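Local structure of glutamate--tRNA ligase (Elizabethkingia anophelis, 6B1Z) at residues Y34-L37 / F38-N42; E68-W72 / I73-P77; E323-S326 / M327-I331. The protein catalyses the ATP-dependent attachment of glutamate to its cognate tRNA, as a class I aminoacyl-tRNA synthetase. All coordinates share one frame; numbering follows the deposited sequence.

Contact 1 (Y34-L37 / F38-N42); sequences YDYL and FAKHN
Tyr36 and Lys40 sit one helical turn apart, and the aliphatic part of the lysine lies over one face of the tyrosine ring. This is a CH-pi contact. Lys40 CG is 4.0 Å from the centroid of the Tyr36 ring and only 13° off the ring normal. Its nearest ring atoms are Tyr36 CZ and CE1, so it sits near the hydroxyl end. The torsions bring the two groups together. The Tyr36 ring swings to the side opposite its own backbone N (chi1 -175°), which lays the ring alongside the Lys40 chain. The lysine chain is bent at chi2 and chi3, and its CE also comes within 4.1 Å of Tyr36 CE1. Its ammonium then reaches away from the ring, to a salt bridge with Asp78 and a hydrogen bond to the carbonyl of Gly44.

The backbone bonds are those of a regular alpha-helix. Phe38 N, Ala39 N, Lys40 N and His41 N each donate to the carbonyl four residues earlier. The bond from Lys40 N to Tyr36 O is 2.8 Å long and nearly straight, at 168°.

The helix end adds a side-chain bond. Asn42 ND2 donates to Phe38 O at 2.9 Å, while Asn42 N reaches the same oxygen at 3.3 Å from the opposite face of the carbonyl plane. Two bonds thus grip this carbonyl. The same ND2 stands 3.6 Å above the Phe38 ring plane, near its rim.

Phe38 and Ala39 pack on Val14 of strand 13-16. These turns close the helix of the beta-alpha-beta unit formed by strand 13-16, helix 26-41 and strand 45-48, part of the Rossmann-like catalytic fold of class I synthetases.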
# COMPACT_ATOMS: atom_id res chain seq x y z
N TYR A 34 -3.76 -5.64 -8.95
CA TYR A 34 -3.74 -6.74 -9.91
C TYR A 34 -5.15 -7.14 -10.34
O TYR A 34 -5.36 -7.50 -11.51
CB TYR A 34 -2.95 -7.93 -9.35
CG TYR A 34 -1.43 -7.73 -9.25
CD1 TYR A 34 -0.80 -6.59 -9.76
CD2 TYR A 34 -0.64 -8.70 -8.65
CE1 TYR A 34 0.59 -6.43 -9.65
CE2 TYR A 34 0.75 -8.55 -8.55
CZ TYR A 34 1.35 -7.42 -9.05
OH TYR A 34 2.71 -7.30 -8.95
N ASP A 35 -6.14 -7.07 -9.42
CA ASP A 35 -7.54 -7.20 -9.82
C ASP A 35 -7.91 -6.21 -10.91
O ASP A 35 -8.52 -6.57 -11.93
CB ASP A 35 -8.46 -6.93 -8.62
CG ASP A 35 -8.59 -8.09 -7.68
OD1 ASP A 35 -8.67 -9.25 -8.15
OD2 ASP A 35 -8.66 -7.83 -6.45
N TYR A 36 -7.60 -4.93 -10.67
CA TYR A 36 -7.97 -3.86 -11.60
C TYR A 36 -7.29 -4.05 -12.95
O TYR A 36 -7.94 -4.00 -14.00
CB TYR A 36 -7.60 -2.52 -10.97
CG TYR A 36 -8.01 -1.30 -11.76
CD1 TYR A 36 -9.34 -0.91 -11.82
CD2 TYR A 36 -7.07 -0.52 -12.42
CE1 TYR A 36 -9.72 0.21 -12.53
CE2 TYR A 36 -7.43 0.60 -13.13
CZ TYR A 36 -8.77 0.96 -13.19
OH TYR A 36 -9.14 2.08 -13.90
N LEU A 37 -5.98 -4.28 -12.92
CA LEU A 37 -5.23 -4.46 -14.16
C LEU A 37 -5.74 -5.66 -14.94
O LEU A 37 -5.88 -5.59 -16.17
CB LEU A 37 -3.74 -4.60 -13.87
CG LEU A 37 -3.03 -3.38 -13.25
CD1 LEU A 37 -1.56 -3.68 -12.98
CD2 LEU A 37 -3.16 -2.17 -14.17
N PHE A 38 -6.02 -6.77 -14.25
CA PHE A 38 -6.50 -7.96 -14.94
C PHE A 38 -7.87 -7.72 -15.55
O PHE A 38 -8.11 -8.09 -16.71
CB PHE A 38 -6.54 -9.15 -13.97
CG PHE A 38 -6.89 -10.46 -14.64
CD1 PHE A 38 -5.94 -11.15 -15.37
CD2 PHE A 38 -8.16 -11.00 -14.51
CE1 PHE A 38 -6.27 -12.35 -15.98
CE2 PHE A 38 -8.48 -12.20 -15.11
CZ PHE A 38 -7.54 -12.87 -15.84
N ALA A 39 -8.78 -7.08 -14.81
CA ALA A 39 -10.10 -6.79 -15.36
C ALA A 39 -10.01 -5.83 -16.55
O ALA A 39 -10.59 -6.08 -17.61
CB ALA A 39 -11.01 -6.21 -14.28
N LYS A 40 -9.25 -4.74 -16.41
CA LYS A 40 -9.22 -3.76 -17.49
C LYS A 40 -8.48 -4.30 -18.71
O LYS A 40 -8.87 -4.03 -19.86
CB LYS A 40 -8.61 -2.45 -17.01
CG LYS A 40 -9.45 -1.70 -15.97
CD LYS A 40 -10.92 -1.51 -16.40
CE LYS A 40 -11.89 -1.91 -15.26
NZ LYS A 40 -13.31 -2.14 -15.69
N HIS A 41 -7.41 -5.07 -18.49
CA HIS A 41 -6.68 -5.67 -19.61
C HIS A 41 -7.60 -6.54 -20.46
O HIS A 41 -7.48 -6.58 -21.69
CB HIS A 41 -5.52 -6.51 -19.07
CG HIS A 41 -4.71 -7.20 -20.13
ND1 HIS A 41 -3.70 -6.58 -20.83
CD2 HIS A 41 -4.76 -8.47 -20.60
CE1 HIS A 41 -3.17 -7.43 -21.68
NE2 HIS A 41 -3.79 -8.59 -21.56
N ASN A 42 -8.56 -7.20 -19.82
CA ASN A 42 -9.44 -8.14 -20.49
C ASN A 42 -10.84 -7.58 -20.74
O ASN A 42 -11.74 -8.33 -21.13
CB ASN A 42 -9.50 -9.44 -19.69
CG ASN A 42 -8.20 -10.20 -19.74
OD1 ASN A 42 -7.82 -10.71 -20.79
ND2 ASN A 42 -7.48 -10.24 -18.62

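Contact 2 (E68-W72 / I73-P77); sequences EALEW and IGMVP
Gly74 N and Met75 N both donate to Leu70 O, from opposite faces of its carbonyl plane, the Met75 bond 2.9 Å long and almost perfectly straight at 178°, while a positive phi of 95° at Gly74 turns the chain out of the helix.

The turn brings the next residues back against Leu70. Its CG stands anti to the carbonyl carbon (chi1 -64°), which sets the two methyls where Pro77 and Met75 lie. Leu70 CD1 is 4.0 Å from Pro77 CG, with the two side chains crossing at about a right angle. In one of the two Met75 conformers, Met75 CE lies 3.9 Å from Leu70 CD2. On another side of the helix, Trp72 CE3 touches Ile73 CG1 at 3.7 Å, an oblique approach. The indole also meets the ring of Phe307, and Ile73 packs on helix 304-312. Leu70 packs on Ala32, and Met75 on Leu33, of helix 26-41. The Glu71 carboxylate is paired with Lys82.

The bond from Met75 N to Leu70 O and a weak one from Gly74 N to Glu71 O make a Schellman motif, with Gly74 at C-prime, which ends helix 62-73 in the catalytic domain.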
# COMPACT_ATOMS: atom_id res chain seq x y z
N GLU A 68 -11.59 5.72 -0.35
CA GLU A 68 -10.72 6.88 -0.51
C GLU A 68 -9.36 6.47 -1.06
O GLU A 68 -8.78 7.17 -1.90
CB GLU A 68 -10.57 7.62 0.82
CG GLU A 68 -9.78 8.93 0.71
CD GLU A 68 -9.73 9.71 2.02
OE1 GLU A 68 -10.52 9.39 2.95
OE2 GLU A 68 -8.91 10.64 2.13
N ALA A 69 -8.84 5.32 -0.63
CA ALA A 69 -7.53 4.89 -1.12
C ALA A 69 -7.60 4.47 -2.58
O ALA A 69 -6.72 4.82 -3.37
CB ALA A 69 -7.00 3.74 -0.26
N LEU A 70 -8.64 3.72 -2.95
CA LEU A 70 -8.81 3.34 -4.34
C LEU A 70 -9.01 4.57 -5.22
O LEU A 70 -8.48 4.62 -6.34
CB LEU A 70 -10.00 2.38 -4.49
CG LEU A 70 -9.89 1.02 -3.80
CD1 LEU A 70 -11.20 0.27 -3.98
CD2 LEU A 70 -8.71 0.24 -4.38
N GLU A 71 -9.76 5.57 -4.73
CA GLU A 71 -9.96 6.80 -5.49
C GLU A 71 -8.65 7.57 -5.65
O GLU A 71 -8.37 8.11 -6.73
CB GLU A 71 -11.03 7.66 -4.81
CG GLU A 71 -12.46 7.06 -4.96
CD GLU A 71 -13.49 7.64 -3.99
OE1 GLU A 71 -13.15 8.51 -3.17
OE2 GLU A 71 -14.67 7.21 -4.05
N TRP A 72 -7.83 7.61 -4.60
CA TRP A 72 -6.55 8.31 -4.67
C TRP A 72 -5.65 7.71 -5.74
O TRP A 72 -4.99 8.44 -6.50
CB TRP A 72 -5.85 8.27 -3.29
CG TRP A 72 -4.48 8.90 -3.28
CD1 TRP A 72 -4.17 10.20 -3.58
CD2 TRP A 72 -3.23 8.27 -2.92
NE1 TRP A 72 -2.82 10.41 -3.45
CE2 TRP A 72 -2.22 9.24 -3.05
CE3 TRP A 72 -2.88 6.98 -2.52
CZ2 TRP A 72 -0.88 8.97 -2.79
CZ3 TRP A 72 -1.54 6.71 -2.26
CH2 TRP A 72 -0.56 7.70 -2.40
N ILE A 73 -5.61 6.38 -5.82
CA ILE A 73 -4.77 5.68 -6.78
C ILE A 73 -5.38 5.67 -8.18
O ILE A 73 -4.65 5.56 -9.18
CB ILE A 73 -4.51 4.25 -6.27
CG1 ILE A 73 -3.74 4.29 -4.95
CG2 ILE A 73 -3.77 3.43 -7.31
CD1 ILE A 73 -3.87 3.01 -4.15
N GLY A 74 -6.69 5.82 -8.30
CA GLY A 74 -7.34 5.84 -9.60
C GLY A 74 -7.89 4.50 -10.06
O GLY A 74 -7.87 4.22 -11.26
N MET A 75 -8.39 3.67 -9.13
CA MET A 75 -8.92 2.33 -9.44
C MET A 75 -10.33 2.20 -8.87
O MET A 75 -10.53 1.47 -7.89
CB MET A 75 -8.02 1.24 -8.89
CG MET A 75 -6.56 1.38 -9.21
SD MET A 75 -5.66 -0.09 -8.70
CE MET A 75 -5.79 -0.03 -6.91
N VAL A 76 -11.30 2.88 -9.48
CA VAL A 76 -12.66 2.93 -8.96
C VAL A 76 -13.40 1.65 -9.35
O VAL A 76 -13.42 1.29 -10.54
CB VAL A 76 -13.39 4.16 -9.49
CG1 VAL A 76 -14.81 4.21 -8.94
CG2 VAL A 76 -12.63 5.45 -9.13
N PRO A 77 -14.04 0.96 -8.40
CA PRO A 77 -14.78 -0.26 -8.73
C PRO A 77 -15.95 0.00 -9.67
O PRO A 77 -16.61 1.04 -9.61
CB PRO A 77 -15.27 -0.75 -7.37
CG PRO A 77 -14.33 -0.12 -6.37
CD PRO A 77 -13.99 1.21 -6.95

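Contact 3 (E323-S326 / M327-I331); sequences EIVS and MDEMI
The carboxylate of Glu329 presents OE1 to the backbone of Ser326, on the anti side and 19° out of the carboxylate plane. Ser326 N donates to Glu329 OE1 at 2.9 Å, and the bond is close to straight, at 169°. Val325 CA lies 3.3 Å from the same Glu329 OE1. The other oxygen, OE2, has a long, weak ion pair with Lys322.

The return bond runs from Glu329 N to Ser326 OG, at 3.0 Å. Ser326 OG stands between its own backbone N and carbonyl carbon (chi1 71°), and there it faces the first turn of the helix. Glu329 CG packs 3.4 Å from this Ser326 OG, with the chain extended beyond CG to carry the carboxylate back to Ser326 N. Met330 N follows with a regular helical bond to Ser326 O at 2.9 Å.

The apolar contact belongs to Val325 and Met330. Val325 CG2 touches Met330 CG at 3.5 Å, while Val325 CG1 lies beside Glu329 OE1, at 3.9 Å. Met330 also packs on Ala312 and Trp316.

Ser326 and Glu329 form a capping box, with Ser326 as the N-cap of helix 327-333. Each residue uses its side chain to accept from the backbone N-H of the other. The negative charge of Glu329 at the helix N-terminus probably interacts favourably with the helix dipole.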
# COMPACT_ATOMS: atom_id res chain seq x y z
N GLU A 323 10.57 0.18 -16.59
CA GLU A 323 10.18 0.29 -15.18
C GLU A 323 9.12 1.35 -14.96
O GLU A 323 8.23 1.17 -14.11
CB GLU A 323 11.39 0.62 -14.33
CG GLU A 323 12.40 -0.47 -14.19
CD GLU A 323 13.34 -0.17 -13.07
OE1 GLU A 323 14.35 0.54 -13.30
OE2 GLU A 323 13.05 -0.60 -11.94
N ILE A 324 9.22 2.48 -15.65
CA ILE A 324 8.29 3.59 -15.46
C ILE A 324 7.13 3.37 -16.43
O ILE A 324 7.31 3.39 -17.65
CB ILE A 324 8.97 4.94 -15.71
CG1 ILE A 324 10.12 5.14 -14.72
CG2 ILE A 324 7.96 6.06 -15.61
CD1 ILE A 324 9.67 5.40 -13.30
N VAL A 325 5.94 3.15 -15.89
CA VAL A 325 4.75 2.89 -16.69
C VAL A 325 3.55 3.57 -16.03
O VAL A 325 3.41 3.57 -14.80
CB VAL A 325 4.48 1.39 -16.89
CG1 VAL A 325 5.31 0.84 -18.05
CG2 VAL A 325 4.75 0.62 -15.61
N SER A 326 2.68 4.13 -16.87
CA SER A 326 1.42 4.70 -16.44
C SER A 326 0.39 3.60 -16.19
O SER A 326 0.56 2.44 -16.59
CB SER A 326 0.88 5.64 -17.52
OG SER A 326 0.44 4.88 -18.64
N MET A 327 -0.71 3.97 -15.54
CA MET A 327 -1.81 3.01 -15.37
C MET A 327 -2.28 2.46 -16.71
O MET A 327 -2.54 1.26 -16.83
CB MET A 327 -2.97 3.67 -14.62
CG MET A 327 -4.13 2.73 -14.30
SD MET A 327 -3.72 1.45 -13.10
CE MET A 327 -3.86 2.38 -11.58
N ASP A 328 -2.43 3.32 -17.72
CA ASP A 328 -2.87 2.84 -19.03
C ASP A 328 -1.87 1.85 -19.63
O ASP A 328 -2.27 0.85 -20.24
CB ASP A 328 -3.12 4.00 -19.99
CG ASP A 328 -4.44 4.68 -19.74
OD1 ASP A 328 -5.32 4.06 -19.11
OD2 ASP A 328 -4.61 5.84 -20.19
N GLU A 329 -0.57 2.13 -19.48
CA GLU A 329 0.43 1.20 -19.99
C GLU A 329 0.40 -0.13 -19.23
O GLU A 329 0.52 -1.20 -19.85
CB GLU A 329 1.82 1.85 -19.92
CG GLU A 329 1.97 2.98 -20.94
CD GLU A 329 3.21 3.84 -20.76
OE1 GLU A 329 3.67 4.04 -19.62
OE2 GLU A 329 3.72 4.35 -21.79
N MET A 330 0.22 -0.08 -17.91
CA MET A 330 0.12 -1.32 -17.14
C MET A 330 -1.11 -2.12 -17.53
O MET A 330 -1.04 -3.35 -17.64
CB MET A 330 0.09 -1.01 -15.64
CG MET A 330 1.43 -0.52 -15.12
SD MET A 330 1.58 -0.44 -13.33
CE MET A 330 0.60 1.01 -12.94
N ILE A 331 -2.25 -1.44 -17.75
CA ILE A 331 -3.44 -2.15 -18.23
C ILE A 331 -3.16 -2.86 -19.54
O ILE A 331 -3.57 -4.01 -19.75
CB ILE A 331 -4.62 -1.17 -18.37
CG1 ILE A 331 -5.14 -0.75 -16.99
CG2 ILE A 331 -5.74 -1.81 -19.20
CD1 ILE A 331 -6.07 0.46 -17.01

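The three contacts come in series along the chain, all in the class I catalytic domain. Contact 1 lies on helix 26-41, contact 2 at the end of helix 62-73, and contact 3 at the start of helix 327-333. The centres of contact 1 and contact 2 are about 14 Å apart. Contact 3 has its centre about 12 Å from that of contact 1. It is about 16 Å, centre to centre, from contact 2. Each touches the other two. Leu37 meets Met330 and Ile331, while His41 ND1 is probably hydrogen-bonded to Ile331 O. In one of its conformers Met75 packs on both Tyr36 and Met327. A segment near residue 330 thus packs against two from the first 80 residues.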